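Local coordinates for glutathione peroxidase (Schistosoma mansoni, PDB 2V1M), which reduces hydrogen peroxide with glutathione, and in its natural selenocysteine form serves peroxide detoxification in this parasite, at residues 128-133 with 146-151. Residues are numbered along the deposited sequence; the frame is centred on the assembly and turned at random. Where two conformers were deposited one is given.
Sequences NNIKWN and VKRYSP. With SO4 (sulfate ion), chain B; SO4 (sulfate ion), chain C.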
ATOM      1  N   ASN A 128      -9.683   1.671  15.018  1.00  4.22           N
ATOM      2  CA  ASN A 128      -8.474   1.987  14.280  1.00  3.88           C
ATOM      3  C   ASN A 128      -7.750   0.826  13.589  1.00  3.54           C
ATOM      4  O   ASN A 128      -6.930   1.067  12.694  1.00  3.53           O
ATOM      5  CB  ASN A 128      -7.473   2.770  15.132  1.00  4.67           C
ATOM      6  CG  ASN A 128      -6.638   3.715  14.282  1.00  4.00           C
ATOM      7  OD1 ASN A 128      -7.117   4.184  13.239  1.00  4.41           O
ATOM      8  ND2 ASN A 128      -5.438   4.031  14.704  1.00  5.32           N
ATOM      9  N   ASN A 129      -7.891  -0.417  14.047  0.50  3.65           N
ATOM     10  CA  ASN A 129      -7.233  -1.526  13.342  0.80  3.70           C
ATOM     11  C   ASN A 129      -7.652  -1.524  11.874  0.50  3.67           C
ATOM     12  O   ASN A 129      -8.755  -1.150  11.514  0.50  3.43           O
ATOM     13  CB  ASN A 129      -7.654  -2.893  13.933  0.80  4.68           C
ATOM     14  CG  ASN A 129      -6.824  -3.294  15.144  0.50  3.89           C
ATOM     15  OD1 ASN A 129      -6.079  -2.477  15.700  0.50  5.66           O
ATOM     16  ND2 ASN A 129      -6.916  -4.564  15.535  0.50  6.20           N
ATOM     17  N   ILE A 130      -6.777  -2.032  11.022  1.00  3.65           N
ATOM     18  CA  ILE A 130      -7.085  -2.306   9.614  1.00  3.44           C
ATOM     19  C   ILE A 130      -8.217  -3.347   9.604  1.00  3.75           C
ATOM     20  O   ILE A 130      -8.152  -4.358  10.328  1.00  4.48           O
ATOM     21  CB  ILE A 130      -5.848  -2.823   8.858  1.00  3.45           C
ATOM     22  CG1 ILE A 130      -4.647  -1.879   8.987  1.00  3.42           C
ATOM     23  CG2 ILE A 130      -6.190  -3.143   7.406  1.00  3.63           C
ATOM     24  CD1 ILE A 130      -4.931  -0.442   8.544  1.00  4.37           C
ATOM     25  N   LYS A 131      -9.237  -3.101   8.790  1.00  3.91           N
ATOM     26  CA  LYS A 131     -10.429  -3.924   8.883  0.50  3.93           C
ATOM     27  C   LYS A 131     -10.462  -5.138   7.978  1.00  3.57           C
ATOM     28  O   LYS A 131     -11.106  -6.137   8.318  1.00  4.03           O
ATOM     29  CB  LYS A 131     -11.660  -3.091   8.632  0.50  3.86           C
ATOM     30  CG  LYS A 131     -11.943  -2.128   9.754  0.50  3.00           C
ATOM     31  CD  LYS A 131     -13.052  -1.159   9.340  0.50  2.78           C
ATOM     32  CE  LYS A 131     -13.508  -0.248  10.463  0.50  2.38           C
ATOM     33  NZ  LYS A 131     -12.402   0.535  11.054  0.50  2.80           N
ATOM     34  N   TRP A 132      -9.780  -5.087   6.840  1.00  2.92           N
ATOM     35  CA  TRP A 132      -9.715  -6.239   5.942  1.00  2.99           C
ATOM     36  C   TRP A 132      -8.581  -5.985   4.943  1.00  2.74           C
ATOM     37  O   TRP A 132      -7.889  -4.954   5.003  1.00  3.06           O
ATOM     38  CB  TRP A 132     -11.083  -6.512   5.239  1.00  3.03           C
ATOM     39  CG  TRP A 132     -11.235  -7.939   4.814  1.00  3.04           C
ATOM     40  CD1 TRP A 132     -11.303  -8.421   3.533  1.00  3.38           C
ATOM     41  CD2 TRP A 132     -11.286  -9.089   5.673  1.00  3.30           C
ATOM     42  NE1 TRP A 132     -11.399  -9.801   3.550  1.00  3.48           N
ATOM     43  CE2 TRP A 132     -11.379 -10.234   4.847  1.00  3.34           C
ATOM     44  CE3 TRP A 132     -11.286  -9.273   7.080  1.00  3.54           C
ATOM     45  CZ2 TRP A 132     -11.481 -11.539   5.370  1.00  3.98           C
ATOM     46  CZ3 TRP A 132     -11.395 -10.577   7.596  1.00  4.02           C
ATOM     47  CH2 TRP A 132     -11.486 -11.688   6.730  1.00  3.90           C
ATOM     48  N   ASN A 133      -8.403  -6.923   4.016  1.00  2.92           N
ATOM     49  CA  ASN A 133      -7.488  -6.695   2.895  1.00  3.05           C
ATOM     50  C   ASN A 133      -7.910  -5.457   2.100  1.00  2.87           C
ATOM     51  O   ASN A 133      -9.091  -5.134   1.980  1.00  3.23           O
ATOM     52  CB  ASN A 133      -7.461  -7.929   2.006  1.00  3.19           C
ATOM     53  CG  ASN A 133      -7.232  -9.196   2.788  1.00  3.09           C
ATOM     54  OD1 ASN A 133      -6.201  -9.364   3.458  1.00  3.21           O
ATOM     55  ND2 ASN A 133      -8.222 -10.092   2.742  1.00  3.41           N
ATOM     56  N   VAL A 146      -1.997  11.416   4.875  1.00  2.88           N
ATOM     57  CA  VAL A 146      -3.026  12.433   5.006  1.00  3.10           C
ATOM     58  C   VAL A 146      -4.424  11.931   4.678  1.00  3.08           C
ATOM     59  O   VAL A 146      -5.384  12.720   4.871  1.00  3.59           O
ATOM     60  CB  VAL A 146      -2.699  13.739   4.255  1.00  3.46           C
ATOM     61  CG1 VAL A 146      -1.441  14.382   4.821  1.00  4.81           C
ATOM     62  CG2 VAL A 146      -2.566  13.480   2.750  1.00  4.30           C
ATOM     63  N   LYS A 147      -4.599  10.674   4.230  1.00  3.21           N
ATOM     64  CA  LYS A 147      -5.944  10.148   4.065  1.00  3.13           C
ATOM     65  C   LYS A 147      -5.865   8.644   4.164  1.00  3.01           C
ATOM     66  O   LYS A 147      -4.855   8.019   3.792  1.00  3.29           O
ATOM     67  CB  LYS A 147      -6.598  10.598   2.758  1.00  4.57           C
ATOM     68  CG  LYS A 147      -8.137  10.531   2.809  1.00  6.18           C
ATOM     69  CD  LYS A 147      -8.778  11.564   1.891  1.00  7.98           C
ATOM     70  CE  LYS A 147     -10.272  11.358   1.770  0.50  6.84           C
ATOM     71  NZ  LYS A 147     -10.872  12.312   0.794  0.50  8.89           N
ATOM     72  N   ARG A 148      -6.962   8.046   4.615  1.00  3.14           N
ATOM     73  CA  ARG A 148      -7.100   6.605   4.758  1.00  3.19           C
ATOM     74  C   ARG A 148      -8.448   6.193   4.174  1.00  3.08           C
ATOM     75  O   ARG A 148      -9.481   6.875   4.390  1.00  4.59           O
ATOM     76  CB  ARG A 148      -7.070   6.251   6.256  1.00  3.25           C
ATOM     77  CG  ARG A 148      -7.350   4.814   6.598  1.00  3.06           C
ATOM     78  CD  ARG A 148      -7.275   4.635   8.125  1.00  3.45           C
ATOM     79  NE  ARG A 148      -7.711   3.303   8.518  1.00  3.33           N
ATOM     80  CZ  ARG A 148      -7.369   2.714   9.664  1.00  3.17           C
ATOM     81  NH1 ARG A 148      -6.497   3.297  10.508  1.00  3.70           N
ATOM     82  NH2 ARG A 148      -7.872   1.519   9.964  1.00  3.83           N
ATOM     83  N   TYR A 149      -8.445   5.089   3.428  1.00  2.78           N
ATOM     84  CA  TYR A 149      -9.654   4.600   2.734  1.00  3.18           C
ATOM     85  C   TYR A 149      -9.894   3.167   3.140  1.00  2.71           C
ATOM     86  O   TYR A 149      -8.976   2.330   3.192  1.00  3.06           O
ATOM     87  CB  TYR A 149      -9.486   4.701   1.209  1.00  3.61           C
ATOM     88  CG  TYR A 149      -9.030   6.043   0.710  1.00  3.36           C
ATOM     89  CD1 TYR A 149      -9.962   7.002   0.274  1.00  4.20           C
ATOM     90  CD2 TYR A 149      -7.674   6.371   0.703  1.00  3.34           C
ATOM     91  CE1 TYR A 149      -9.544   8.246  -0.202  1.00  4.40           C
ATOM     92  CE2 TYR A 149      -7.253   7.604   0.232  1.00  4.07           C
ATOM     93  CZ  TYR A 149      -8.179   8.526  -0.227  1.00  4.26           C
ATOM     94  OH  TYR A 149      -7.691   9.723  -0.710  1.00  5.26           O
ATOM     95  N   SER A 150     -11.159   2.870   3.376  1.00  3.08           N
ATOM     96  CA  SER A 150     -11.565   1.544   3.818  1.00  3.15           C
ATOM     97  C   SER A 150     -11.437   0.549   2.650  1.00  2.83           C
ATOM     98  O   SER A 150     -11.413   0.936   1.474  1.00  3.04           O
ATOM     99  CB  SER A 150     -13.002   1.607   4.333  1.00  4.46           C
ATOM    100  OG  SER A 150     -13.898   1.880   3.282  1.00  5.74           O
ATOM    101  N   PRO A 151     -11.400  -0.747   2.987  1.00  3.05           N
ATOM    102  CA  PRO A 151     -11.228  -1.815   1.969  1.00  3.56           C
ATOM    103  C   PRO A 151     -12.115  -1.705   0.728  1.00  3.31           C
ATOM    104  O   PRO A 151     -11.616  -1.946  -0.377  1.00  4.19           O
ATOM    105  CB  PRO A 151     -11.538  -3.097   2.756  1.00  4.42           C
ATOM    106  CG  PRO A 151     -10.978  -2.774   4.144  1.00  4.58           C
ATOM    107  CD  PRO A 151     -11.392  -1.307   4.367  1.00  3.39           C
TER
HETATM  108  S   SO4 B1171     -11.257   1.979   7.774  0.80  3.70           S
HETATM  109  O1  SO4 B1171     -10.768   1.611   9.145  0.80  7.51           O
HETATM  110  O2  SO4 B1171     -12.614   2.543   7.945  0.80  9.29           O
HETATM  111  O3  SO4 B1171     -10.324   2.992   7.240  0.80  3.22           O
HETATM  112  O4  SO4 B1171     -11.350   0.785   6.936  0.80  3.39           O
HETATM  113  S   SO4 C1172      -9.662   2.904  18.732  0.50  4.73           S
HETATM  114  O1  SO4 C1172     -10.474   2.463  19.873  0.50  8.17           O
HETATM  115  O2  SO4 C1172     -10.468   3.867  17.970  0.50  6.16           O
HETATM  116  O3  SO4 C1172      -8.465   3.552  19.277  0.50  8.36           O
HETATM  117  O4  SO4 C1172      -9.293   1.780  17.867  0.50  6.20           O
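In this thioredoxin-fold peroxidase the edge strand 145-149 sends R148 across to the loop leading from helix 113-121 to strand 136-139, which passes the probable active site; there R148 meets N128 and I130, while P151 rests against W132 and N133. Arginine suits the strand position by its length: CG is anti to the backbone N (chi1 174°) and the chain runs extended to NE, carrying the guanidinium to the loop. R148 NH2 (2.9 Å) and, more bent, R148 NH1 (3.2 Å) both donate to N128 O, an end-on grip. The oxygen lies in the guanidinium plane, though NH2 stands above the carbonyl plane. N128 OD1, 2.9 Å from R148 NH1, accepts from G124 N, and Q122 O takes a further bond from NH1. I130 CD1 lies 3.8 Å above one face of the R148 guanidinium, offset toward the rim near NH2. The chain B sulfate, probably from the crystallisation liquor, bonds R148 NE through O3 (2.9 Å) and K131 NZ through O1 (2.7 Å), which would offset the repulsion of two like charges. Farther along, P151 CG lies 3.9 Å from W132 CB, and the compact proline ring fits against the loop backbone. N133 ND2 bonds the cysteinesulfonic acid at position 43, a residue changed in this structure, at the active-site position assigned by similarity. The side chains of I130 and R148 also touch F137 of strand 136-139 and K119 of helix 113-121, joining edge strand, neighbouring strand and helix.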